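Local coordinates for protein GDNF family receptor alpha-3 (Homo sapiens, PDB 2GH0) that binds artemin, a growth factor that supports the survival of sensory and sympathetic neurons, and so leads to autophosphorylation and activation of the receptor RET, at residues C[10-16]-C[77-81]. Sequence-based numbering, arbitrary orientation.
Sequences DLCLKFA and CGERR
Two helices of the first of two disulfide-rich, mainly helical GDNF/GAS1 domains in this part of the receptor pack here, the start of helix 11-20 against the middle of helix 75-83. The axes of 11-16 and 77-81 approach to 9.3 Å with N-to-C directions 41° apart; the nearest CA atoms are those of Cys12 and Cys77, 6.1 Å from each other. Asp10, extended at phi/psi -79/169 with chi1 p, is the N-cap: its OD2 accepts from Leu13 N at 2.8 Å, while its CG lies 3.7 Å from Cys77 CB. Cys12 (chi1 m) points toward the partner helix, its SG 3.5 Å from Cys77 SG (chi1 t) and 4.0 Å from Arg81 CB. The two sulfurs are not bonded to each other: Cys12 is joined to Cys68 and Cys77 to Cys70, so neighbouring disulfides meet and tie both helices to the segment leading into helix 75-83. Arg81 NH1 is hydrogen-bonded to Cys68 O there. Arg80, with chi1 to chi3 all t, stretches along the first helix, its CD 3.7 Å from Cys12 CB and 3.6 Å from Leu13 N. Leu13 (chi1 t, chi2 p) lays CD1 over one face of the guanidinium, 3.8 Å from Arg80 NH1. Beyond the two segments, Arg80 NH2 forms a salt bridge with an acidic side chain of the artemin chain, which places this contact at the edge of the ligand interface. One turn beyond Cys12, Ala16 CB touches that same Arg80 NH2 at 3.4 Å.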
loop_
_atom_site.group_PDB
_atom_site.type_symbol
_atom_site.label_atom_id
_atom_site.label_comp_id
_atom_site.label_asym_id
_atom_site.label_seq_id
_atom_site.Cartn_x
_atom_site.Cartn_y
_atom_site.Cartn_z
ATOM N N ASP C 10 -16.075 36.831 -14.588
ATOM C CA ASP C 10 -17.114 37.702 -14.076
ATOM C C ASP C 10 -17.120 37.656 -12.550
ATOM O O ASP C 10 -16.436 36.824 -11.933
ATOM C CB ASP C 10 -18.473 37.318 -14.644
ATOM C CG ASP C 10 -18.918 35.899 -14.235
ATOM O OD1 ASP C 10 -19.081 35.011 -15.113
ATOM O OD2 ASP C 10 -19.149 35.668 -13.049
ATOM N N LEU C 11 -17.856 38.571 -11.934
ATOM C CA LEU C 11 -17.761 38.698 -10.481
ATOM C C LEU C 11 -18.545 37.595 -9.784
ATOM O O LEU C 11 -18.236 37.239 -8.666
ATOM C CB LEU C 11 -18.266 40.073 -9.991
ATOM C CG LEU C 11 -17.364 41.217 -10.483
ATOM C CD1 LEU C 11 -17.738 42.525 -9.829
ATOM C CD2 LEU C 11 -15.921 40.915 -10.187
ATOM N N CYS C 12 -19.554 37.038 -10.438
ATOM C CA CYS C 12 -20.226 35.881 -9.812
ATOM C C CYS C 12 -19.243 34.700 -9.633
ATOM O O CYS C 12 -19.211 34.086 -8.585
ATOM C CB CYS C 12 -21.446 35.465 -10.611
ATOM S SG CYS C 12 -22.801 36.676 -10.275
ATOM N N LEU C 13 -18.417 34.441 -10.640
ATOM C CA LEU C 13 -17.372 33.422 -10.554
ATOM C C LEU C 13 -16.378 33.817 -9.464
ATOM O O LEU C 13 -16.022 32.994 -8.634
ATOM C CB LEU C 13 -16.634 33.230 -11.904
ATOM C CG LEU C 13 -15.474 32.213 -11.903
ATOM C CD1 LEU C 13 -15.854 30.855 -11.265
ATOM C CD2 LEU C 13 -14.921 31.987 -13.303
ATOM N N LYS C 14 -15.886 35.055 -9.500
ATOM C CA LYS C 14 -14.952 35.504 -8.446
ATOM C C LYS C 14 -15.504 35.336 -7.022
ATOM O O LYS C 14 -14.775 34.867 -6.101
ATOM C CB LYS C 14 -14.477 36.941 -8.704
ATOM C CG LYS C 14 -13.566 37.064 -9.904
ATOM C CD LYS C 14 -13.192 38.558 -10.071
ATOM C CE LYS C 14 -12.278 38.841 -11.261
ATOM N NZ LYS C 14 -11.425 40.098 -11.004
ATOM N N PHE C 15 -16.757 35.726 -6.794
ATOM C CA PHE C 15 -17.340 35.509 -5.457
ATOM C C PHE C 15 -17.554 34.058 -5.031
ATOM O O PHE C 15 -17.447 33.741 -3.843
ATOM C CB PHE C 15 -18.617 36.318 -5.256
ATOM C CG PHE C 15 -18.338 37.779 -5.001
ATOM C CD1 PHE C 15 -18.431 38.706 -6.042
ATOM C CD2 PHE C 15 -17.986 38.197 -3.729
ATOM C CE1 PHE C 15 -18.155 40.067 -5.846
ATOM C CE2 PHE C 15 -17.682 39.554 -3.499
ATOM C CZ PHE C 15 -17.768 40.496 -4.560
ATOM N N ALA C 16 -17.870 33.197 -5.990
ATOM C CA ALA C 16 -17.894 31.734 -5.742
ATOM C C ALA C 16 -16.529 31.331 -5.253
ATOM O O ALA C 16 -16.383 30.600 -4.297
ATOM C CB ALA C 16 -18.271 30.948 -7.023
ATOM N N CYS C 77 -22.713 35.357 -16.742
ATOM C CA CYS C 77 -22.778 35.739 -15.316
ATOM C C CYS C 77 -24.183 35.603 -14.754
ATOM O O CYS C 77 -24.410 35.033 -13.664
ATOM C CB CYS C 77 -22.238 37.175 -15.156
ATOM S SG CYS C 77 -22.143 37.844 -13.521
ATOM N N GLY C 78 -25.161 36.126 -15.491
ATOM C CA GLY C 78 -26.524 36.059 -14.984
ATOM C C GLY C 78 -27.008 34.648 -14.824
ATOM O O GLY C 78 -27.767 34.375 -13.905
ATOM N N GLU C 79 -26.619 33.771 -15.750
ATOM C CA GLU C 79 -27.003 32.363 -15.710
ATOM C C GLU C 79 -26.322 31.688 -14.520
ATOM O O GLU C 79 -26.936 30.905 -13.822
ATOM C CB GLU C 79 -26.624 31.612 -16.997
ATOM C CG GLU C 79 -27.053 30.168 -17.039
ATOM C CD GLU C 79 -26.704 29.452 -18.366
ATOM O OE1 GLU C 79 -26.120 30.099 -19.271
ATOM O OE2 GLU C 79 -27.010 28.240 -18.491
ATOM N N ARG C 80 -25.049 31.974 -14.304
ATOM C CA ARG C 80 -24.383 31.456 -13.082
ATOM C C ARG C 80 -25.148 31.890 -11.836
ATOM O O ARG C 80 -25.520 31.059 -11.008
ATOM C CB ARG C 80 -22.943 31.951 -13.000
ATOM C CG ARG C 80 -22.348 31.690 -11.640
ATOM C CD ARG C 80 -20.886 31.998 -11.610
ATOM N NE ARG C 80 -20.478 31.115 -10.558
ATOM C CZ ARG C 80 -19.860 29.961 -10.713
ATOM N NH1 ARG C 80 -19.373 29.535 -11.889
ATOM N NH2 ARG C 80 -19.646 29.292 -9.624
ATOM N N ARG C 81 -25.438 33.182 -11.741
ATOM C CA ARG C 81 -26.160 33.698 -10.554
ATOM C C ARG C 81 -27.496 33.038 -10.371
ATOM O O ARG C 81 -27.854 32.640 -9.245
ATOM C CB ARG C 81 -26.442 35.197 -10.673
ATOM C CG ARG C 81 -27.010 35.816 -9.433
ATOM C CD ARG C 81 -26.970 37.347 -9.589
ATOM N NE ARG C 81 -27.805 37.743 -10.733
ATOM C CZ ARG C 81 -27.729 38.934 -11.301
ATOM N NH1 ARG C 81 -26.837 39.859 -10.849
ATOM N NH2 ARG C 81 -28.530 39.224 -12.312
#